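Local coordinates for protein O-methyltransferase family 2 (Planctopirus limnophila, PDB 5I2H) that probably transfers methyl groups from S-adenosyl-L-methionine to hydroxyl groups of small molecules, can bind the flavone apigenin, and is built as a dimer, at residues V6-L10 with A213-K217; F43-N47 with A94-T100; A177-A182 with K217-W221; G223-D227 with D258-P262. All blocks are in the same frame, centred on the assembly; numbering follows the deposited sequence.

Contact 1 of 4, residues V6-L10 with A213-K217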
loop_
_atom_site.group_PDB
_atom_site.type_symbol
_atom_site.label_atom_id
_atom_site.label_comp_id
_atom_site.label_asym_id
_atom_site.label_seq_id
_atom_site.Cartn_x
_atom_site.Cartn_y
_atom_site.Cartn_z
ATOM N N VAL A 6 -1.562 -21.760 -32.394
ATOM C CA VAL A 6 -1.900 -22.290 -31.079
ATOM C C VAL A 6 -1.239 -21.417 -30.014
ATOM O O VAL A 6 -0.010 -21.288 -29.978
ATOM C CB VAL A 6 -1.503 -23.770 -30.914
ATOM C CG1 VAL A 6 -1.776 -24.243 -29.478
ATOM C CG2 VAL A 6 -2.316 -24.657 -31.843
ATOM N N LYS A 7 -2.063 -20.811 -29.159
ATOM C CA LYS A 7 -1.580 -20.039 -28.020
ATOM C C LYS A 7 -0.918 -20.967 -27.013
ATOM O O LYS A 7 -1.526 -21.954 -26.576
ATOM C CB LYS A 7 -2.749 -19.289 -27.380
ATOM C CG LYS A 7 -2.355 -18.400 -26.219
ATOM C CD LYS A 7 -3.554 -17.582 -25.704
ATOM C CE LYS A 7 -3.108 -16.724 -24.517
ATOM N NZ LYS A 7 -2.076 -15.737 -24.978
ATOM N N ASP A 8 0.319 -20.640 -26.633
ATOM C CA ASP A 8 1.129 -21.469 -25.737
ATOM C C ASP A 8 0.770 -21.172 -24.284
ATOM O O ASP A 8 1.071 -20.084 -23.789
ATOM C CB ASP A 8 2.601 -21.185 -26.008
ATOM C CG ASP A 8 3.554 -22.103 -25.237
ATOM O OD1 ASP A 8 3.146 -22.843 -24.312
ATOM O OD2 ASP A 8 4.756 -22.086 -25.596
ATOM N N ALA A 9 0.138 -22.125 -23.587
ATOM C CA ALA A 9 -0.228 -21.927 -22.186
ATOM C C ALA A 9 0.792 -22.531 -21.225
ATOM O O ALA A 9 0.572 -22.497 -19.998
ATOM C CB ALA A 9 -1.624 -22.520 -21.894
ATOM N N LEU A 10 1.907 -23.070 -21.746
ATOM C CA LEU A 10 2.912 -23.718 -20.905
ATOM C C LEU A 10 4.174 -22.899 -20.716
ATOM O O LEU A 10 4.914 -23.147 -19.749
ATOM C CB LEU A 10 3.305 -25.084 -21.484
ATOM C CG LEU A 10 2.151 -26.099 -21.484
ATOM C CD1 LEU A 10 2.583 -27.384 -22.171
ATOM C CD2 LEU A 10 1.624 -26.390 -20.063
ATOM N N ALA A 213 -4.055 -25.142 -19.691
ATOM C CA ALA A 213 -2.627 -25.427 -19.562
ATOM C C ALA A 213 -2.387 -26.903 -19.250
ATOM O O ALA A 213 -1.515 -27.545 -19.855
ATOM C CB ALA A 213 -1.998 -24.527 -18.500
ATOM N N VAL A 214 -3.144 -27.464 -18.298
ATOM C CA VAL A 214 -2.961 -28.880 -17.980
ATOM C C VAL A 214 -3.195 -29.736 -19.220
ATOM O O VAL A 214 -2.442 -30.685 -19.499
ATOM C CB VAL A 214 -3.896 -29.275 -16.820
ATOM C CG1 VAL A 214 -3.938 -30.798 -16.637
ATOM C CG2 VAL A 214 -3.417 -28.587 -15.540
ATOM N N LEU A 215 -4.216 -29.402 -20.007
ATOM C CA LEU A 215 -4.491 -30.216 -21.193
ATOM C C LEU A 215 -3.385 -30.106 -22.240
ATOM O O LEU A 215 -3.160 -31.074 -22.982
ATOM C CB LEU A 215 -5.827 -29.822 -21.834
ATOM C CG LEU A 215 -7.083 -30.118 -21.006
ATOM C CD1 LEU A 215 -8.357 -29.715 -21.802
ATOM C CD2 LEU A 215 -7.145 -31.580 -20.534
ATOM N N GLN A 216 -2.717 -28.944 -22.362
ATOM C CA GLN A 216 -1.549 -28.888 -23.249
ATOM C C GLN A 216 -0.403 -29.734 -22.715
ATOM O O GLN A 216 0.349 -30.340 -23.499
ATOM C CB GLN A 216 -1.081 -27.446 -23.458
ATOM C CG GLN A 216 -2.085 -26.553 -24.170
ATOM C CD GLN A 216 -1.430 -25.266 -24.598
ATOM O OE1 GLN A 216 -0.360 -24.918 -24.086
ATOM N NE2 GLN A 216 -2.041 -24.557 -25.552
ATOM N N LYS A 217 -0.249 -29.803 -21.402
ATOM C CA LYS A 217 0.822 -30.609 -20.839
ATOM C C LYS A 217 0.542 -32.101 -20.984
ATOM O O LYS A 217 1.476 -32.897 -21.141
ATOM C CB LYS A 217 1.009 -30.268 -19.369
ATOM C CG LYS A 217 2.083 -31.142 -18.722
ATOM C CD LYS A 217 2.645 -30.525 -17.514
ATOM C CE LYS A 217 4.047 -31.112 -17.266
ATOM N NZ LYS A 217 5.088 -30.569 -18.214
HETATM O O HOH W 1 1.932 -25.519 -25.400
#
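A213 opens the contact by pressing its methyl against A9: its CB lies 3.6 Å from A9 O and 4.0 Å from A9 CB. Its carbonyl also takes part, since A213 O, which already accepts K217 N one helical turn on, lies 3.4 Å from L10 CD2. Q216, next on this face of the helix, does the polar work. Its chain is extended beyond CG (chi2 -167°), which carries the amide out from the helix to lie alongside the N-terminal backbone. Q216 NE2 donates to K7 O at 2.8 Å, nearly along the C=O axis, with the acceptor close to the amide plane. The other end of the amide takes A9 N, 2.9 Å from Q216 OE1, the donor tilted 31° from the carbonyl plane. A water donates to the same OE1 and to D8 OD1, the oxygen that closes an Asx turn on L10 N. With an alanine here, K7 O and A9 N would probably lose these partners and the N-terminal chain would be freer to shift. K217 finishes the row with its CB 4.0 Å from L10 CD2. Behind these residues, A177 and A173 of helix 154-179 back L10 and A213, T242 O takes a second bond from Q216 NE2, and K7 makes a cation-pi contact with W170 and touches P103 of the second subunit.

Contact 2 of 4, residues F43-N47 with A94-T100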
loop_
_atom_site.group_PDB
_atom_site.type_symbol
_atom_site.label_atom_id
_atom_site.label_comp_id
_atom_site.label_asym_id
_atom_site.label_seq_id
_atom_site.Cartn_x
_atom_site.Cartn_y
_atom_site.Cartn_z
ATOM N N PHE A 43 -6.853 0.033 19.102
ATOM C CA PHE A 43 -5.620 0.145 19.882
ATOM C C PHE A 43 -5.900 0.669 21.278
ATOM O O PHE A 43 -5.328 0.175 22.255
ATOM C CB PHE A 43 -4.631 1.030 19.135
ATOM C CG PHE A 43 -4.387 0.546 17.731
ATOM C CD1 PHE A 43 -3.687 -0.637 17.518
ATOM C CD2 PHE A 43 -4.945 1.209 16.650
ATOM C CE1 PHE A 43 -3.493 -1.131 16.218
ATOM C CE2 PHE A 43 -4.774 0.716 15.353
ATOM C CZ PHE A 43 -4.034 -0.450 15.142
ATOM N N ASP A 44 -6.821 1.619 21.392
ATOM C CA ASP A 44 -7.173 2.093 22.718
ATOM C C ASP A 44 -7.829 0.983 23.531
ATOM O O ASP A 44 -7.616 0.893 24.753
ATOM C CB ASP A 44 -8.075 3.320 22.598
ATOM C CG ASP A 44 -7.360 4.528 21.986
ATOM O OD1 ASP A 44 -6.181 4.760 22.301
ATOM O OD2 ASP A 44 -7.977 5.236 21.163
ATOM N N ILE A 45 -8.607 0.113 22.878
ATOM C CA ILE A 45 -9.238 -0.985 23.602
ATOM C C ILE A 45 -8.191 -1.991 24.074
ATOM O O ILE A 45 -8.134 -2.352 25.256
ATOM C CB ILE A 45 -10.314 -1.647 22.731
ATOM C CG1 ILE A 45 -11.501 -0.694 22.587
ATOM C CG2 ILE A 45 -10.718 -3.000 23.319
ATOM C CD1 ILE A 45 -12.532 -1.142 21.573
ATOM N N LEU A 46 -7.322 -2.438 23.167
ATOM C CA LEU A 46 -6.391 -3.489 23.550
ATOM C C LEU A 46 -5.289 -2.977 24.470
ATOM O O LEU A 46 -4.694 -3.771 25.217
ATOM C CB LEU A 46 -5.815 -4.143 22.293
ATOM C CG LEU A 46 -6.761 -5.160 21.632
ATOM C CD1 LEU A 46 -6.230 -5.508 20.261
ATOM C CD2 LEU A 46 -6.884 -6.434 22.450
ATOM N N ASN A 47 -5.037 -1.666 24.464
ATOM C CA ASN A 47 -4.074 -1.093 25.398
ATOM C C ASN A 47 -4.453 -1.358 26.845
ATOM O O ASN A 47 -3.573 -1.466 27.710
ATOM C CB ASN A 47 -3.961 0.402 25.191
ATOM C CG ASN A 47 -2.974 1.020 26.132
ATOM O OD1 ASN A 47 -3.325 1.908 26.926
ATOM N ND2 ASN A 47 -1.739 0.509 26.115
ATOM N N ALA A 94 2.613 -0.387 18.294
ATOM C CA ALA A 94 1.233 0.110 18.368
ATOM C C ALA A 94 0.995 0.838 19.684
ATOM O O ALA A 94 0.320 1.876 19.722
ATOM C CB ALA A 94 0.219 -1.046 18.240
ATOM N N ARG A 95 1.541 0.305 20.780
ATOM C CA ARG A 95 1.284 0.916 22.079
ATOM C C ARG A 95 1.845 2.338 22.136
ATOM O O ARG A 95 1.231 3.245 22.729
ATOM C CB ARG A 95 1.864 0.041 23.187
ATOM C CG ARG A 95 1.307 0.382 24.586
ATOM C CD ARG A 95 1.800 -0.545 25.695
ATOM N NE ARG A 95 1.741 -1.982 25.365
ATOM C CZ ARG A 95 0.712 -2.808 25.607
ATOM N NH1 ARG A 95 -0.429 -2.355 26.108
ATOM N NH2 ARG A 95 0.820 -4.102 25.276
ATOM N N ASN A 96 3.010 2.552 21.521
ATOM C CA ASN A 96 3.652 3.863 21.569
ATOM C C ASN A 96 3.079 4.835 20.554
ATOM O O ASN A 96 3.143 6.050 20.768
ATOM C CB ASN A 96 5.158 3.719 21.334
ATOM C CG ASN A 96 5.827 2.954 22.456
ATOM O OD1 ASN A 96 5.372 3.024 23.586
ATOM N ND2 ASN A 96 6.883 2.204 22.148
ATOM N N HIS A 97 2.566 4.347 19.432
ATOM C CA HIS A 97 2.247 5.259 18.345
ATOM C C HIS A 97 0.788 5.260 17.912
ATOM O O HIS A 97 0.403 6.147 17.151
ATOM C CB HIS A 97 3.163 4.960 17.146
ATOM C CG HIS A 97 4.607 4.967 17.528
ATOM N ND1 HIS A 97 5.221 6.086 18.046
ATOM C CD2 HIS A 97 5.554 3.995 17.493
ATOM C CE1 HIS A 97 6.484 5.797 18.324
ATOM N NE2 HIS A 97 6.711 4.537 18.001
ATOM N N LEU A 98 -0.031 4.309 18.350
ATOM C CA LEU A 98 -1.422 4.286 17.906
ATOM C C LEU A 98 -2.420 4.346 19.059
ATOM O O LEU A 98 -3.625 4.249 18.820
ATOM C CB LEU A 98 -1.674 3.052 17.015
ATOM C CG LEU A 98 -0.811 3.136 15.724
ATOM C CD1 LEU A 98 -0.710 1.796 14.838
ATOM C CD2 LEU A 98 -1.237 4.309 14.844
ATOM N N VAL A 99 -1.954 4.514 20.284
ATOM C CA VAL A 99 -2.808 4.760 21.449
ATOM C C VAL A 99 -2.896 6.269 21.646
ATOM O O VAL A 99 -1.871 6.970 21.610
ATOM C CB VAL A 99 -2.242 4.048 22.687
ATOM C CG1 VAL A 99 -2.997 4.449 23.949
ATOM C CG2 VAL A 99 -2.316 2.532 22.516
ATOM N N THR A 100 -4.123 6.784 21.849
ATOM C CA THR A 100 -4.361 8.235 21.799
ATOM C C THR A 100 -3.695 9.008 22.938
ATOM O O THR A 100 -3.465 10.216 22.794
ATOM C CB THR A 100 -5.872 8.575 21.796
ATOM O OG1 THR A 100 -6.526 8.090 22.988
ATOM C CG2 THR A 100 -6.561 8.029 20.544
HETATM O O HOH W 2 -6.300 5.171 18.678
HETATM O O HOH W 3 -2.404 -4.617 26.585
#
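Helix 42-48 meets the end of helix 92-97 here, inside the dimerisation domain, whose short hairpin of strands 80-82 and 88-90 is consistent with a winged-helix fold. F43 supplies the apolar part. L98 CB sits over one face of its ring in a CH-pi contact, 4.0 Å from the centroid and 22° off the normal, displaced toward the rim, while L98 CD1 lies near F43 CZ. A94 CB approaches F43 CD1 obliquely, at 4.0 Å. One turn after F43, N47 CB meets V99 CG2 at 3.8 Å. D44 has CG beside its backbone N (chi1 -66°), which brings the carboxylate to the chain leaving the helix: D44 OD1 accepts T100 N at 2.9 Å on its syn lone pair, almost straight at 171°. A water fastens the same corner by donating to D44 OD2 and to L98 O, and another joins R95 NH1 to L46 O. R95 also forms a salt bridge with D89 through NH2. Around this pair, L90 of strand 88-90 packs on F43, N47 and V99, V37 of helix 26-39 covers F43 and L98, and I20 of the second subunit reaches L98.

Contact 3 of 4, residues A177-A182 with K217-W221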
loop_
_atom_site.group_PDB
_atom_site.type_symbol
_atom_site.label_atom_id
_atom_site.label_comp_id
_atom_site.label_asym_id
_atom_site.label_seq_id
_atom_site.Cartn_x
_atom_site.Cartn_y
_atom_site.Cartn_z
ATOM N N ALA A 177 0.480 -25.988 -14.166
ATOM C CA ALA A 177 0.576 -27.192 -14.981
ATOM C C ALA A 177 1.932 -27.873 -14.782
ATOM O O ALA A 177 2.025 -29.112 -14.769
ATOM C CB ALA A 177 0.326 -26.861 -16.450
ATOM N N ASP A 178 2.996 -27.077 -14.620
ATOM C CA ASP A 178 4.317 -27.658 -14.466
ATOM C C ASP A 178 4.428 -28.479 -13.185
ATOM O O ASP A 178 5.142 -29.499 -13.157
ATOM C CB ASP A 178 5.371 -26.546 -14.498
ATOM C CG ASP A 178 6.784 -27.083 -14.417
ATOM O OD1 ASP A 178 7.192 -27.837 -15.324
ATOM O OD2 ASP A 178 7.478 -26.753 -13.430
ATOM N N VAL A 179 3.758 -28.070 -12.111
ATOM C CA VAL A 179 3.939 -28.773 -10.834
ATOM C C VAL A 179 2.835 -29.774 -10.519
ATOM O O VAL A 179 2.970 -30.521 -9.538
ATOM C CB VAL A 179 4.084 -27.805 -9.643
ATOM C CG1 VAL A 179 5.237 -26.830 -9.909
ATOM C CG2 VAL A 179 2.769 -27.073 -9.363
ATOM N N LEU A 180 1.763 -29.828 -11.307
ATOM C CA LEU A 180 0.736 -30.835 -11.059
ATOM C C LEU A 180 1.265 -32.231 -11.370
ATOM O O LEU A 180 1.637 -32.494 -12.521
ATOM C CB LEU A 180 -0.496 -30.558 -11.907
ATOM C CG LEU A 180 -1.601 -31.596 -11.758
ATOM C CD1 LEU A 180 -2.192 -31.564 -10.356
ATOM C CD2 LEU A 180 -2.665 -31.317 -12.799
ATOM N N PRO A 181 1.311 -33.151 -10.403
ATOM C CA PRO A 181 1.772 -34.516 -10.706
ATOM C C PRO A 181 0.774 -35.251 -11.592
ATOM O O PRO A 181 -0.420 -34.967 -11.571
ATOM C CB PRO A 181 1.886 -35.176 -9.321
ATOM C CG PRO A 181 1.947 -34.012 -8.310
ATOM C CD PRO A 181 1.063 -32.946 -8.965
ATOM N N ALA A 182 1.276 -36.220 -12.370
ATOM C CA ALA A 182 0.401 -36.987 -13.262
ATOM C C ALA A 182 -0.698 -37.744 -12.515
ATOM O O ALA A 182 -1.767 -37.996 -13.080
ATOM C CB ALA A 182 1.225 -37.983 -14.089
ATOM N N LYS A 217 -0.249 -29.803 -21.402
ATOM C CA LYS A 217 0.822 -30.609 -20.839
ATOM C C LYS A 217 0.542 -32.101 -20.984
ATOM O O LYS A 217 1.476 -32.897 -21.141
ATOM C CB LYS A 217 1.009 -30.268 -19.369
ATOM C CG LYS A 217 2.083 -31.142 -18.722
ATOM C CD LYS A 217 2.645 -30.525 -17.514
ATOM C CE LYS A 217 4.047 -31.112 -17.266
ATOM N NZ LYS A 217 5.088 -30.569 -18.214
ATOM N N TYR A 218 -0.732 -32.490 -20.919
ATOM C CA TYR A 218 -1.150 -33.888 -20.862
ATOM C C TYR A 218 -2.095 -34.132 -22.032
ATOM O O TYR A 218 -3.327 -34.044 -21.887
ATOM C CB TYR A 218 -1.821 -34.202 -19.529
ATOM C CG TYR A 218 -0.895 -34.190 -18.332
ATOM C CD1 TYR A 218 0.003 -35.233 -18.111
ATOM C CD2 TYR A 218 -0.926 -33.147 -17.417
ATOM C CE1 TYR A 218 0.836 -35.241 -17.015
ATOM C CE2 TYR A 218 -0.092 -33.146 -16.307
ATOM C CZ TYR A 218 0.788 -34.187 -16.114
ATOM O OH TYR A 218 1.610 -34.184 -15.004
ATOM N N PRO A 219 -1.559 -34.447 -23.206
ATOM C CA PRO A 219 -2.402 -34.577 -24.413
ATOM C C PRO A 219 -3.458 -35.682 -24.344
ATOM O O PRO A 219 -4.395 -35.677 -25.165
ATOM C CB PRO A 219 -1.377 -34.869 -25.512
ATOM C CG PRO A 219 -0.077 -34.385 -24.964
ATOM C CD PRO A 219 -0.126 -34.601 -23.497
ATOM N N THR A 220 -3.331 -36.640 -23.429
ATOM C CA THR A 220 -4.330 -37.700 -23.310
ATOM C C THR A 220 -5.443 -37.360 -22.340
ATOM O O THR A 220 -6.365 -38.166 -22.178
ATOM C CB THR A 220 -3.701 -39.015 -22.852
ATOM O OG1 THR A 220 -3.167 -38.854 -21.532
ATOM C CG2 THR A 220 -2.594 -39.447 -23.786
ATOM N N TRP A 221 -5.377 -36.210 -21.675
ATOM C CA TRP A 221 -6.398 -35.882 -20.695
ATOM C C TRP A 221 -7.568 -35.183 -21.351
ATOM O O TRP A 221 -7.489 -34.730 -22.495
ATOM C CB TRP A 221 -5.848 -34.980 -19.587
ATOM C CG TRP A 221 -4.883 -35.647 -18.674
ATOM C CD1 TRP A 221 -4.123 -36.756 -18.934
ATOM C CD2 TRP A 221 -4.554 -35.233 -17.349
ATOM N NE1 TRP A 221 -3.317 -37.046 -17.845
ATOM C CE2 TRP A 221 -3.564 -36.123 -16.864
ATOM C CE3 TRP A 221 -4.994 -34.186 -16.521
ATOM C CZ2 TRP A 221 -3.022 -36.012 -15.585
ATOM C CZ3 TRP A 221 -4.449 -34.067 -15.259
ATOM C CH2 TRP A 221 -3.470 -34.983 -14.796
HETATM O O HOH W 4 5.716 -27.407 -18.077
#
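The Y218 ring points its hydroxyl at the turn after helix 154-179, with L180 O near the ring plane, 3.0 Å from Y218 OH. Both faces of this ring are covered from its own segment: W221 CZ2 stands 3.8 Å above the centre of one, and K217 CG lies over the rim of the other. W221 in turn has Y218 CB against one face, and offers its edge to A182, whose O is 3.4 Å from W221 CZ2. Farther round the indole, L180 CD2 comes obliquely to CZ3 at 4.1 Å. The type I turn from Y218 to W221 links helix 209-217 to strand 222-227, closing the beta-alpha-beta crossover that starts at strand 199-203 in the Rossmann-like methyltransferase domain. A182 CB rests 4.0 Å from Y218 CE1. A leucine in place of Y218 would probably deprive L180 O of its hydroxyl neighbour and W221 of the flat ring it lies on. K217 bends at its last torsion (chi4 75°) after CD has passed 3.1 Å from A177 O, and a water accepts from K217 NZ and donates to D178 OD1. Beyond the pair, R296 binds P181 O, and R247 binds W221 O.

Contact 4 of 4, residues G223-D227 with D258-P262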
loop_
_atom_site.group_PDB
_atom_site.type_symbol
_atom_site.label_atom_id
_atom_site.label_comp_id
_atom_site.label_asym_id
_atom_site.label_seq_id
_atom_site.Cartn_x
_atom_site.Cartn_y
_atom_site.Cartn_z
ATOM N N GLY A 223 -10.789 -32.244 -20.218
ATOM C CA GLY A 223 -11.138 -31.237 -19.241
ATOM C C GLY A 223 -12.607 -30.885 -19.314
ATOM O O GLY A 223 -13.247 -31.016 -20.355
ATOM N N ILE A 224 -13.130 -30.432 -18.185
ATOM C CA ILE A 224 -14.507 -29.978 -18.080
ATOM C C ILE A 224 -14.488 -28.678 -17.289
ATOM O O ILE A 224 -13.974 -28.640 -16.167
ATOM C CB ILE A 224 -15.413 -31.008 -17.387
ATOM C CG1 ILE A 224 -15.386 -32.361 -18.130
ATOM C CG2 ILE A 224 -16.812 -30.440 -17.266
ATOM C CD1 ILE A 224 -16.120 -33.474 -17.383
ATOM N N ILE A 225 -15.005 -27.606 -17.871
ATOM C CA ILE A 225 -15.210 -26.368 -17.141
ATOM C C ILE A 225 -16.668 -26.307 -16.716
ATOM O O ILE A 225 -17.574 -26.367 -17.564
ATOM C CB ILE A 225 -14.870 -25.139 -17.997
ATOM C CG1 ILE A 225 -13.533 -25.341 -18.747
ATOM C CG2 ILE A 225 -14.930 -23.872 -17.132
ATOM C CD1 ILE A 225 -12.317 -25.598 -17.819
ATOM N N PHE A 226 -16.899 -26.125 -15.421
ATOM C CA PHE A 226 -18.239 -26.033 -14.836
ATOM C C PHE A 226 -18.402 -24.623 -14.279
ATOM O O PHE A 226 -17.646 -24.225 -13.391
ATOM C CB PHE A 226 -18.364 -27.101 -13.739
ATOM C CG PHE A 226 -19.709 -27.176 -13.054
ATOM C CD1 PHE A 226 -20.113 -26.191 -12.152
ATOM C CD2 PHE A 226 -20.522 -28.294 -13.200
ATOM C CE1 PHE A 226 -21.324 -26.283 -11.486
ATOM C CE2 PHE A 226 -21.735 -28.393 -12.520
ATOM C CZ PHE A 226 -22.141 -27.389 -11.674
ATOM N N ASP A 227 -19.340 -23.836 -14.822
ATOM C CA ASP A 227 -19.480 -22.452 -14.362
ATOM C C ASP A 227 -20.811 -21.892 -14.878
ATOM O O ASP A 227 -21.607 -22.616 -15.480
ATOM C CB ASP A 227 -18.282 -21.597 -14.806
ATOM C CG ASP A 227 -17.965 -20.487 -13.806
ATOM O OD1 ASP A 227 -18.918 -19.869 -13.284
ATOM O OD2 ASP A 227 -16.784 -20.232 -13.532
ATOM N N ASP A 258 -26.370 -28.624 -8.583
ATOM C CA ASP A 258 -26.375 -29.441 -9.782
ATOM C C ASP A 258 -25.283 -30.496 -9.678
ATOM O O ASP A 258 -24.225 -30.236 -9.093
ATOM C CB ASP A 258 -26.146 -28.576 -11.017
ATOM C CG ASP A 258 -27.340 -27.655 -11.310
ATOM O OD1 ASP A 258 -28.489 -28.049 -11.025
ATOM O OD2 ASP A 258 -27.146 -26.521 -11.802
ATOM N N PRO A 259 -25.497 -31.678 -10.249
ATOM C CA PRO A 259 -24.492 -32.742 -10.129
ATOM C C PRO A 259 -23.211 -32.390 -10.872
ATOM O O PRO A 259 -23.237 -31.933 -12.021
ATOM C CB PRO A 259 -25.186 -33.965 -10.752
ATOM C CG PRO A 259 -26.291 -33.406 -11.640
ATOM C CD PRO A 259 -26.690 -32.096 -11.025
ATOM N N PHE A 260 -22.082 -32.629 -10.217
ATOM C CA PHE A 260 -20.819 -32.509 -10.921
ATOM C C PHE A 260 -20.686 -33.685 -11.883
ATOM O O PHE A 260 -21.134 -34.808 -11.571
ATOM C CB PHE A 260 -19.643 -32.515 -9.951
ATOM C CG PHE A 260 -19.519 -31.264 -9.084
ATOM C CD1 PHE A 260 -19.847 -29.984 -9.571
ATOM C CD2 PHE A 260 -19.050 -31.375 -7.760
ATOM C CE1 PHE A 260 -19.713 -28.861 -8.757
ATOM C CE2 PHE A 260 -18.896 -30.264 -6.935
ATOM C CZ PHE A 260 -19.223 -29.006 -7.421
ATOM N N PRO A 261 -20.084 -33.477 -13.042
ATOM C CA PRO A 261 -19.851 -34.595 -13.972
ATOM C C PRO A 261 -18.748 -35.496 -13.443
ATOM O O PRO A 261 -17.906 -35.060 -12.624
ATOM C CB PRO A 261 -19.414 -33.888 -15.269
ATOM C CG PRO A 261 -18.759 -32.633 -14.769
ATOM C CD PRO A 261 -19.549 -32.198 -13.545
ATOM N N PRO A 262 -18.714 -36.750 -13.887
ATOM C CA PRO A 262 -17.632 -37.651 -13.472
ATOM C C PRO A 262 -16.278 -37.070 -13.833
ATOM O O PRO A 262 -16.086 -36.532 -14.924
ATOM C CB PRO A 262 -17.919 -38.937 -14.261
ATOM C CG PRO A 262 -19.377 -38.895 -14.532
ATOM C CD PRO A 262 -19.681 -37.426 -14.764
#
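F226 presents a ring face to the edge of F260: the centroids are 5.2 Å apart with planes at 82°, a T-shaped stack. The closest pair, F226 CE2 and F260 CD1 at 3.8 Å, lies toward the rim of the F226 face. With CG anti to the backbone N (chi1 -178°), F226 reaches straight out from the strand, and its far edge slots against D258 and P259, F226 CZ 4.2 Å from D258 CB and F226 CE2 3.9 Å from P259 O. P261 is the bump that enters the dip between the two strand side chains. Its CD touches F226 CD2 at 4.0 Å, while its CG meets I224 CD1 at 3.8 Å, the proline ring and the isoleucine branch lying flank to flank and running contrary ways; P262 O also borders I224 CD1. In the Rossmann-like sheet, strand 222-227 lies between strands 248-252 and 199-203, and the chain through 258-262 passes across this sheet face on its way to strand 265-269. The other side of the strand is covered by helix 229-241, where L232 packs on I225. M255 packs on both phenylalanines, K286 makes a cation-pi contact with F260, and the D258 carboxylate is held by D254 N.

Contacts 1, 3 and 4 gather on the methyltransferase domain, contact 1 by bringing the N-terminal chain onto it, while contact 2 sits in the dimerisation domain, its centre about 51 to 52 Å from theirs. Contacts 1 and 3, centres about 10 Å apart, share K217, and A177 packs against both L10 and A213. Contact 4 takes up strand 222-227, which follows 217-221, and L215 touches G223. None is wholly core, each mixing buried and exposed residues. Chemistry follows place: a glutamine amide holds an irregular chain in contact 1, a carboxylate receives a chain leaving a helix in contact 2, a tyrosine hydroxyl and a tryptophan edge meet a helix end in contact 3, and contact 4 has no hydrogen bond across it, only a T-shaped aromatic pair and proline packing.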